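Local coordinates for sporulation-control protein spo0M (Bacillus subtilis, PDB 5CL2), which controls the expression of spo0A and is required for the cell to pass the morphological stage 0 of sporulation, at residues Q222-R227 with E244-Q249; L185-L190 with L196-E201. One frame throughout, in Å; residues are numbered along the deposited sequence.

Interaction 1. Residues Q222-R227 with E244-Q249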
ATOM      1  N   GLN A 222      -1.028  -6.938 -21.868  1.00 74.74           N
ATOM      2  CA  GLN A 222      -0.266  -5.871 -21.269  1.00 75.98           C
ATOM      3  C   GLN A 222      -1.137  -4.674 -20.962  1.00 70.91           C
ATOM      4  O   GLN A 222      -2.281  -4.559 -21.409  1.00 69.17           O
ATOM      5  CB  GLN A 222       0.890  -5.466 -22.177  1.00 71.58           C
ATOM      6  CG  GLN A 222       2.087  -6.381 -22.030  1.00 85.71           C
ATOM      7  CD  GLN A 222       3.293  -5.903 -22.810  1.00 93.77           C
ATOM      8  OE1 GLN A 222       3.370  -4.737 -23.203  1.00 98.66           O
ATOM      9  NE2 GLN A 222       4.243  -6.806 -23.047  1.00 99.21           N
ATOM     10  N   LEU A 223      -0.563  -3.804 -20.152  1.00 66.89           N
ATOM     11  CA  LEU A 223      -1.304  -2.812 -19.414  1.00 67.30           C
ATOM     12  C   LEU A 223      -0.586  -1.485 -19.572  1.00 62.13           C
ATOM     13  O   LEU A 223       0.641  -1.439 -19.475  1.00 62.75           O
ATOM     14  CB  LEU A 223      -1.407  -3.238 -17.949  1.00 66.40           C
ATOM     15  CG  LEU A 223      -2.117  -2.392 -16.920  1.00 59.40           C
ATOM     16  CD1 LEU A 223      -2.645  -3.334 -15.875  1.00 60.86           C
ATOM     17  CD2 LEU A 223      -1.112  -1.446 -16.331  1.00 60.91           C
ATOM     18  N   VAL A 224      -1.323  -0.417 -19.849  1.00 57.86           N
ATOM     19  CA  VAL A 224      -0.689   0.893 -19.964  1.00 54.99           C
ATOM     20  C   VAL A 224      -0.651   1.618 -18.624  1.00 57.26           C
ATOM     21  O   VAL A 224      -1.690   1.848 -17.997  1.00 53.47           O
ATOM     22  CB  VAL A 224      -1.393   1.752 -21.001  1.00 53.52           C
ATOM     23  CG1 VAL A 224      -0.790   3.140 -21.020  1.00 55.74           C
ATOM     24  CG2 VAL A 224      -1.245   1.090 -22.357  1.00 59.57           C
ATOM     25  N   ARG A 225       0.548   1.952 -18.169  1.00 54.67           N
ATOM     26  CA  ARG A 225       0.692   2.580 -16.872  1.00 56.32           C
ATOM     27  C   ARG A 225       1.564   3.825 -16.952  1.00 56.11           C
ATOM     28  O   ARG A 225       2.757   3.726 -17.182  1.00 62.20           O
ATOM     29  CB  ARG A 225       1.270   1.569 -15.876  1.00 57.43           C
ATOM     30  CG  ARG A 225       0.979   1.915 -14.438  1.00 60.02           C
ATOM     31  CD  ARG A 225       1.159   0.716 -13.519  1.00 59.38           C
ATOM     32  NE  ARG A 225       1.351   1.167 -12.145  1.00 57.43           N
ATOM     33  CZ  ARG A 225       1.353   0.370 -11.079  1.00 59.96           C
ATOM     34  NH1 ARG A 225       1.162  -0.937 -11.215  1.00 59.83           N
ATOM     35  NH2 ARG A 225       1.544   0.886  -9.874  1.00 58.84           N
ATOM     36  N   VAL A 226       0.979   4.996 -16.708  1.00 58.60           N
ATOM     37  CA  VAL A 226       1.693   6.252 -16.945  1.00 59.61           C
ATOM     38  C   VAL A 226       1.633   7.243 -15.775  1.00 60.85           C
ATOM     39  O   VAL A 226       0.545   7.569 -15.282  1.00 57.56           O
ATOM     40  CB  VAL A 226       1.145   6.962 -18.211  1.00 61.68           C
ATOM     41  CG1 VAL A 226       1.716   8.378 -18.329  1.00 61.50           C
ATOM     42  CG2 VAL A 226       1.431   6.131 -19.477  1.00 52.54           C
ATOM     43  N   ARG A 227       2.793   7.754 -15.356  1.00 61.69           N
ATOM     44  CA  ARG A 227       2.808   8.781 -14.314  1.00 61.07           C
ATOM     45  C   ARG A 227       2.799  10.200 -14.888  1.00 59.74           C
ATOM     46  O   ARG A 227       3.549  10.511 -15.810  1.00 72.57           O
ATOM     47  CB  ARG A 227       4.021   8.610 -13.402  1.00 61.38           C
ATOM     48  CG  ARG A 227       4.293   9.852 -12.580  1.00 60.51           C
ATOM     49  CD  ARG A 227       5.155   9.571 -11.373  1.00 63.96           C
ATOM     50  NE  ARG A 227       4.869  10.557 -10.341  1.00 69.75           N
ATOM     51  CZ  ARG A 227       4.026  10.341  -9.336  1.00 64.41           C
ATOM     52  NH1 ARG A 227       3.423   9.163  -9.216  1.00 61.13           N
ATOM     53  NH2 ARG A 227       3.799  11.294  -8.446  1.00 65.10           N
ATOM     54  N   GLU A 244      -4.853  11.858 -25.538  1.00 63.53           N
ATOM     55  CA  GLU A 244      -5.139  11.458 -26.935  1.00 63.26           C
ATOM     56  C   GLU A 244      -4.021  10.554 -27.503  1.00 57.55           C
ATOM     57  O   GLU A 244      -4.287   9.490 -28.094  1.00 58.63           O
ATOM     58  CB  GLU A 244      -5.331  12.711 -27.798  1.00 60.87           C
ATOM     59  CG  GLU A 244      -5.972  12.476 -29.159  1.00 71.65           C
ATOM     60  CD  GLU A 244      -6.212  13.773 -29.935  1.00 73.98           C
ATOM     61  OE1 GLU A 244      -5.364  14.687 -29.868  1.00 72.11           O
ATOM     62  OE2 GLU A 244      -7.295  13.914 -30.538  1.00 75.70           O
ATOM     63  N   GLU A 245      -2.771  10.967 -27.289  1.00 61.26           N
ATOM     64  CA  GLU A 245      -1.609  10.157 -27.698  1.00 61.10           C
ATOM     65  C   GLU A 245      -1.563   8.779 -27.035  1.00 57.41           C
ATOM     66  O   GLU A 245      -1.278   7.776 -27.703  1.00 51.05           O
ATOM     67  CB  GLU A 245      -0.286  10.882 -27.418  1.00 62.90           C
ATOM     68  CG  GLU A 245       0.915  10.188 -28.091  1.00 72.50           C
ATOM     69  CD  GLU A 245       2.132  11.089 -28.277  1.00 80.04           C
ATOM     70  OE1 GLU A 245       2.014  12.319 -28.090  1.00 87.50           O
ATOM     71  OE2 GLU A 245       3.217  10.560 -28.610  1.00 81.35           O
ATOM     72  N   ILE A 246      -1.780   8.746 -25.715  1.00 53.49           N
ATOM     73  CA  ILE A 246      -1.792   7.483 -24.977  1.00 53.63           C
ATOM     74  C   ILE A 246      -2.860   6.544 -25.529  1.00 50.29           C
ATOM     75  O   ILE A 246      -2.600   5.355 -25.745  1.00 51.75           O
ATOM     76  CB  ILE A 246      -2.035   7.698 -23.449  1.00 53.96           C
ATOM     77  CG1 ILE A 246      -0.903   8.538 -22.848  1.00 55.95           C
ATOM     78  CG2 ILE A 246      -2.118   6.357 -22.750  1.00 46.77           C
ATOM     79  CD1 ILE A 246      -1.086   8.928 -21.386  1.00 58.72           C
ATOM     80  N   LEU A 247      -4.053   7.084 -25.768  1.00 49.33           N
ATOM     81  CA  LEU A 247      -5.160   6.288 -26.308  1.00 51.30           C
ATOM     82  C   LEU A 247      -4.902   5.836 -27.752  1.00 57.81           C
ATOM     83  O   LEU A 247      -5.488   4.839 -28.189  1.00 53.22           O
ATOM     84  CB  LEU A 247      -6.477   7.055 -26.243  1.00 47.98           C
ATOM     85  CG  LEU A 247      -6.962   7.434 -24.851  1.00 57.11           C
ATOM     86  CD1 LEU A 247      -8.266   8.198 -24.956  1.00 54.79           C
ATOM     87  CD2 LEU A 247      -7.095   6.189 -23.978  1.00 52.96           C
ATOM     88  N   ASP A 248      -4.021   6.536 -28.480  1.00 52.12           N
ATOM     89  CA  ASP A 248      -3.829   6.202 -29.895  1.00 59.10           C
ATOM     90  C   ASP A 248      -3.279   4.805 -30.061  1.00 57.33           C
ATOM     91  O   ASP A 248      -3.458   4.184 -31.105  1.00 62.71           O
ATOM     92  CB  ASP A 248      -2.884   7.194 -30.585  1.00 61.40           C
ATOM     93  CG  ASP A 248      -2.548   6.788 -32.034  1.00 70.64           C
ATOM     94  OD1 ASP A 248      -3.378   7.045 -32.937  1.00 75.00           O
ATOM     95  OD2 ASP A 248      -1.456   6.212 -32.276  1.00 67.88           O
ATOM     96  N   GLN A 249      -2.654   4.270 -29.024  1.00 52.79           N
ATOM     97  CA  GLN A 249      -2.072   2.952 -29.178  1.00 52.37           C
ATOM     98  C   GLN A 249      -3.124   1.863 -29.261  1.00 57.35           C
ATOM     99  O   GLN A 249      -2.795   0.710 -29.545  1.00 58.72           O
ATOM    100  CB  GLN A 249      -1.133   2.663 -28.032  1.00 55.96           C
ATOM    101  CG  GLN A 249      -1.856   2.494 -26.712  1.00 56.94           C
ATOM    102  CD  GLN A 249      -0.891   2.173 -25.619  1.00 59.89           C
ATOM    103  OE1 GLN A 249      -0.483   1.016 -25.466  1.00 62.51           O
ATOM    104  NE2 GLN A 249      -0.493   3.192 -24.854  1.00 56.53           N
TER

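Interaction 2. Residues L185-L190 with L196-E201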
ATOM      1  N   LEU A 185     -13.564   2.284 -22.100  1.00 45.81           N
ATOM      2  CA  LEU A 185     -12.278   2.615 -21.514  1.00 43.16           C
ATOM      3  C   LEU A 185     -12.310   2.540 -19.963  1.00 50.14           C
ATOM      4  O   LEU A 185     -13.280   2.936 -19.349  1.00 49.17           O
ATOM      5  CB  LEU A 185     -11.878   4.020 -21.952  1.00 48.30           C
ATOM      6  CG  LEU A 185     -10.635   4.612 -21.305  1.00 46.24           C
ATOM      7  CD1 LEU A 185      -9.395   3.879 -21.782  1.00 46.07           C
ATOM      8  CD2 LEU A 185     -10.580   6.094 -21.586  1.00 51.55           C
ATOM      9  N   GLU A 186     -11.250   2.031 -19.348  1.00 47.10           N
ATOM     10  CA  GLU A 186     -11.162   1.934 -17.903  1.00 47.13           C
ATOM     11  C   GLU A 186      -9.907   2.629 -17.429  1.00 47.79           C
ATOM     12  O   GLU A 186      -8.819   2.346 -17.942  1.00 52.19           O
ATOM     13  CB  GLU A 186     -11.134   0.472 -17.448  1.00 48.18           C
ATOM     14  CG  GLU A 186     -12.473  -0.268 -17.552  1.00 49.72           C
ATOM     15  CD  GLU A 186     -12.718  -0.871 -18.934  1.00 53.87           C
ATOM     16  OE1 GLU A 186     -11.755  -1.167 -19.691  1.00 46.10           O
ATOM     17  OE2 GLU A 186     -13.896  -1.066 -19.257  1.00 55.46           O
ATOM     18  N   LEU A 187     -10.060   3.502 -16.430  1.00 47.34           N
ATOM     19  CA  LEU A 187      -8.961   4.228 -15.810  1.00 44.80           C
ATOM     20  C   LEU A 187      -8.915   3.949 -14.315  1.00 50.92           C
ATOM     21  O   LEU A 187      -9.954   3.823 -13.644  1.00 50.77           O
ATOM     22  CB  LEU A 187      -9.080   5.740 -16.042  1.00 48.52           C
ATOM     23  CG  LEU A 187      -9.127   6.271 -17.487  1.00 51.98           C
ATOM     24  CD1 LEU A 187      -8.797   7.759 -17.568  1.00 44.74           C
ATOM     25  CD2 LEU A 187      -8.252   5.457 -18.434  1.00 49.83           C
ATOM     26  N   ILE A 188      -7.702   3.801 -13.808  1.00 48.51           N
ATOM     27  CA  ILE A 188      -7.471   3.783 -12.378  1.00 48.22           C
ATOM     28  C   ILE A 188      -6.548   4.934 -12.017  1.00 49.94           C
ATOM     29  O   ILE A 188      -5.478   5.089 -12.612  1.00 50.64           O
ATOM     30  CB  ILE A 188      -6.842   2.463 -11.912  1.00 48.01           C
ATOM     31  CG1 ILE A 188      -7.797   1.303 -12.136  1.00 43.81           C
ATOM     32  CG2 ILE A 188      -6.450   2.534 -10.420  1.00 42.95           C
ATOM     33  CD1 ILE A 188      -7.078  -0.035 -12.108  1.00 49.99           C
ATOM     34  N   PHE A 189      -6.965   5.750 -11.059  1.00 47.72           N
ATOM     35  CA  PHE A 189      -6.110   6.813 -10.547  1.00 49.16           C
ATOM     36  C   PHE A 189      -5.431   6.397  -9.251  1.00 53.77           C
ATOM     37  O   PHE A 189      -6.098   5.985  -8.295  1.00 56.39           O
ATOM     38  CB  PHE A 189      -6.922   8.065 -10.295  1.00 51.14           C
ATOM     39  CG  PHE A 189      -7.640   8.549 -11.487  1.00 51.58           C
ATOM     40  CD1 PHE A 189      -6.989   9.296 -12.440  1.00 51.81           C
ATOM     41  CD2 PHE A 189      -8.958   8.227 -11.680  1.00 53.36           C
ATOM     42  CE1 PHE A 189      -7.643   9.745 -13.537  1.00 49.11           C
ATOM     43  CE2 PHE A 189      -9.619   8.664 -12.798  1.00 55.98           C
ATOM     44  CZ  PHE A 189      -8.949   9.429 -13.732  1.00 53.84           C
ATOM     45  N   LEU A 190      -4.114   6.508  -9.218  1.00 49.77           N
ATOM     46  CA  LEU A 190      -3.361   6.355  -7.985  1.00 53.23           C
ATOM     47  C   LEU A 190      -2.765   7.708  -7.623  1.00 54.16           C
ATOM     48  O   LEU A 190      -1.780   8.156  -8.219  1.00 57.55           O
ATOM     49  CB  LEU A 190      -2.267   5.303  -8.157  1.00 57.12           C
ATOM     50  CG  LEU A 190      -2.739   3.999  -8.806  1.00 52.75           C
ATOM     51  CD1 LEU A 190      -1.557   3.100  -9.148  1.00 55.47           C
ATOM     52  CD2 LEU A 190      -3.690   3.291  -7.858  1.00 52.40           C
ATOM     53  N   LEU A 196       0.223  12.059 -10.007  1.00 63.67           N
ATOM     54  CA  LEU A 196      -0.847  11.100 -10.180  1.00 59.43           C
ATOM     55  C   LEU A 196      -0.451  10.031 -11.196  1.00 62.81           C
ATOM     56  O   LEU A 196       0.117  10.346 -12.245  1.00 55.85           O
ATOM     57  CB  LEU A 196      -2.094  11.855 -10.611  1.00 56.16           C
ATOM     58  CG  LEU A 196      -3.412  11.143 -10.785  1.00 60.33           C
ATOM     59  CD1 LEU A 196      -4.523  12.096 -10.448  1.00 56.65           C
ATOM     60  CD2 LEU A 196      -3.495  10.729 -12.218  1.00 61.74           C
ATOM     61  N   GLU A 197      -0.748   8.773 -10.894  1.00 59.34           N
ATOM     62  CA  GLU A 197      -0.513   7.694 -11.859  1.00 58.19           C
ATOM     63  C   GLU A 197      -1.826   7.170 -12.452  1.00 56.50           C
ATOM     64  O   GLU A 197      -2.791   6.937 -11.724  1.00 56.05           O
ATOM     65  CB  GLU A 197       0.260   6.568 -11.180  1.00 59.32           C
ATOM     66  CG  GLU A 197       0.685   5.449 -12.066  1.00 61.24           C
ATOM     67  CD  GLU A 197       1.843   4.683 -11.470  1.00 67.92           C
ATOM     68  OE1 GLU A 197       2.414   5.192 -10.491  1.00 76.85           O
ATOM     69  OE2 GLU A 197       2.211   3.604 -11.981  1.00 67.90           O
ATOM     70  N   ILE A 198      -1.864   6.981 -13.767  1.00 54.59           N
ATOM     71  CA  ILE A 198      -3.060   6.457 -14.431  1.00 50.45           C
ATOM     72  C   ILE A 198      -2.814   5.102 -15.052  1.00 49.67           C
ATOM     73  O   ILE A 198      -1.805   4.891 -15.735  1.00 54.20           O
ATOM     74  CB  ILE A 198      -3.578   7.385 -15.525  1.00 45.88           C
ATOM     75  CG1 ILE A 198      -3.688   8.803 -15.005  1.00 47.02           C
ATOM     76  CG2 ILE A 198      -4.940   6.932 -15.999  1.00 47.73           C
ATOM     77  CD1 ILE A 198      -4.500   9.678 -15.867  1.00 50.72           C
ATOM     78  N   ILE A 199      -3.713   4.168 -14.760  1.00 48.29           N
ATOM     79  CA  ILE A 199      -3.685   2.862 -15.393  1.00 47.77           C
ATOM     80  C   ILE A 199      -4.809   2.832 -16.423  1.00 49.44           C
ATOM     81  O   ILE A 199      -5.949   3.209 -16.132  1.00 49.81           O
ATOM     82  CB  ILE A 199      -3.830   1.739 -14.365  1.00 48.40           C
ATOM     83  CG1 ILE A 199      -2.662   1.786 -13.378  1.00 54.24           C
ATOM     84  CG2 ILE A 199      -3.924   0.392 -15.043  1.00 48.35           C
ATOM     85  CD1 ILE A 199      -2.830   0.866 -12.198  1.00 56.48           C
ATOM     86  N   PHE A 200      -4.459   2.446 -17.642  1.00 52.07           N
ATOM     87  CA  PHE A 200      -5.378   2.435 -18.774  1.00 47.96           C
ATOM     88  C   PHE A 200      -5.660   1.003 -19.149  1.00 49.36           C
ATOM     89  O   PHE A 200      -4.760   0.170 -19.166  1.00 51.06           O
ATOM     90  CB  PHE A 200      -4.782   3.166 -19.985  1.00 48.72           C
ATOM     91  CG  PHE A 200      -4.543   4.630 -19.762  1.00 48.57           C
ATOM     92  CD1 PHE A 200      -3.437   5.066 -19.040  1.00 49.27           C
ATOM     93  CD2 PHE A 200      -5.388   5.574 -20.313  1.00 47.89           C
ATOM     94  CE1 PHE A 200      -3.201   6.407 -18.851  1.00 47.43           C
ATOM     95  CE2 PHE A 200      -5.153   6.922 -20.124  1.00 51.82           C
ATOM     96  CZ  PHE A 200      -4.055   7.338 -19.386  1.00 49.38           C
ATOM     97  N   GLU A 201      -6.907   0.713 -19.463  1.00 47.18           N
ATOM     98  CA  GLU A 201      -7.233  -0.593 -19.998  1.00 47.36           C
ATOM     99  C   GLU A 201      -8.463  -0.390 -20.903  1.00 51.32           C
ATOM    100  O   GLU A 201      -9.146   0.626 -20.782  1.00 50.48           O
ATOM    101  CB  GLU A 201      -7.416  -1.576 -18.833  1.00 46.74           C
ATOM    102  CG  GLU A 201      -7.754  -3.012 -19.145  1.00 58.15           C
ATOM    103  CD  GLU A 201      -6.682  -3.799 -19.858  1.00 54.07           C
ATOM    104  OE1 GLU A 201      -5.633  -4.127 -19.274  1.00 58.96           O
ATOM    105  OE2 GLU A 201      -6.945  -4.137 -21.013  1.00 57.14           O
TER

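Interaction 1. Residues Q222-R227 with E244-Q249
V224 lays both of its methyl groups against the side chains of I246 and Q249. V224 CG2 abuts the amide of Q249, 3.2 Å from Q249 OE1 and 3.3 Å from Q249 NE2, so the methyl leans on the whole group and not on one atom. V224 CG1 also touches that amide, 3.8 Å from Q249 NE2, and crosses the side chain of I246, with I246 CG2 3.9 Å away. Two residues along the strand, V226 CG1 faces I246 CD1 tip to tip at 4.2 Å, a more marginal touch. The amide of Q249 is held back against the chain: Q249 NE2 donates to I246 O at 3.1 Å, reaching a lone pair in the carbonyl plane. This return is possible because Q249 CG lies between the backbone N and the carbonyl carbon (chi1 69°), while the chain beyond it is extended. Replacing V224 with an alanine would probably leave I246 CG2 and the Q249 amide without the methyls they pack on, opening a gap between strand and helix. F200, on the adjoining strand, also touches V224 and I246. With 160 Å² buried and no hydrogen bond between residues 222-227 and 244-249, van der Waals contact, methyl on methyl and methyl on amide, joins strand 224-229, outermost within this chain, to helix 236-248 and Q249, while the side-chain bond to I246 O orients the glutamine's amide.

Interaction 2. Residues L185-L190 with L196-E201
L190 N donates to E197 O over 2.9 Å at a nearly straight 175°, and E197 N answers with a bond of 2.9 Å to L190 O. The same reciprocal pairing joins I188 to I199 and E186 to E201, giving six backbone hydrogen bonds; L187 with F200 and F189 with I198 are the non-hydrogen-bonded pairs between them. The strand segments run antiparallel at 159°, with a closest approach of 4.7 Å between their axes.

On the face carrying L187, F189, I198 and F200, a methyl and an aromatic rim make the closest apolar contact: L187 CD2 approaches F200 CD2 to 3.4 Å, obliquely to the ring. I198 CG2 lies over one face of that same ring, offset toward its rim, so the F200 ring is touched by I198 of its own strand and by L187 of the partner strand. F189 has its CG anti to the carbonyl carbon (chi1 -57°), which sets the ring alongside I198, where F189 CE1 and I198 CD1 are 3.9 Å apart. L196 CD2 meets the edge of this ring in its plane, 3.8 Å from F189 CD1. Helix 132-143 packs on this side through V137 and I141.

On the other face, with I188, L190 and I199, L190 CD1 crosses to I199 CD1 at 4.0 Å. Here E197 forms a salt bridge with R225. E201 OE2 has one with R207, and a hydrogen bond joins E201 OE1 and Y217 OH, which would probably favour the charged carboxylate of E201. Alternating hydrogen-bonded and non-hydrogen-bonded pairs mark antiparallel strands, and their short connection makes strands 185-191 and 195-202 a beta hairpin within the five-stranded antiparallel sheet.

Overall arrangement
Interaction 2 closes before interaction 1 opens along the chain, yet their centres lie only about 9 Å apart, because strands 195-202 and 224-229 are neighbours in one antiparallel sheet. Strand 185-191 lies on the inner side of 195-202, and 224-229 forms the sheet's outer edge within the chain. The two contacts are directly coupled: the R225 NE to E197 OE2 salt bridge spans 2.6 Å, and L223 and R225 pack on I199. Helix 236-248 packs on the sheet face that carries V224, V226 and F200. Interaction 2 is buried in the sheet, and interaction 1 is a surface contact at the helix. The sodium site of T14, D122 and D124 belongs to other sheets, on strands 11-16 and 120-128.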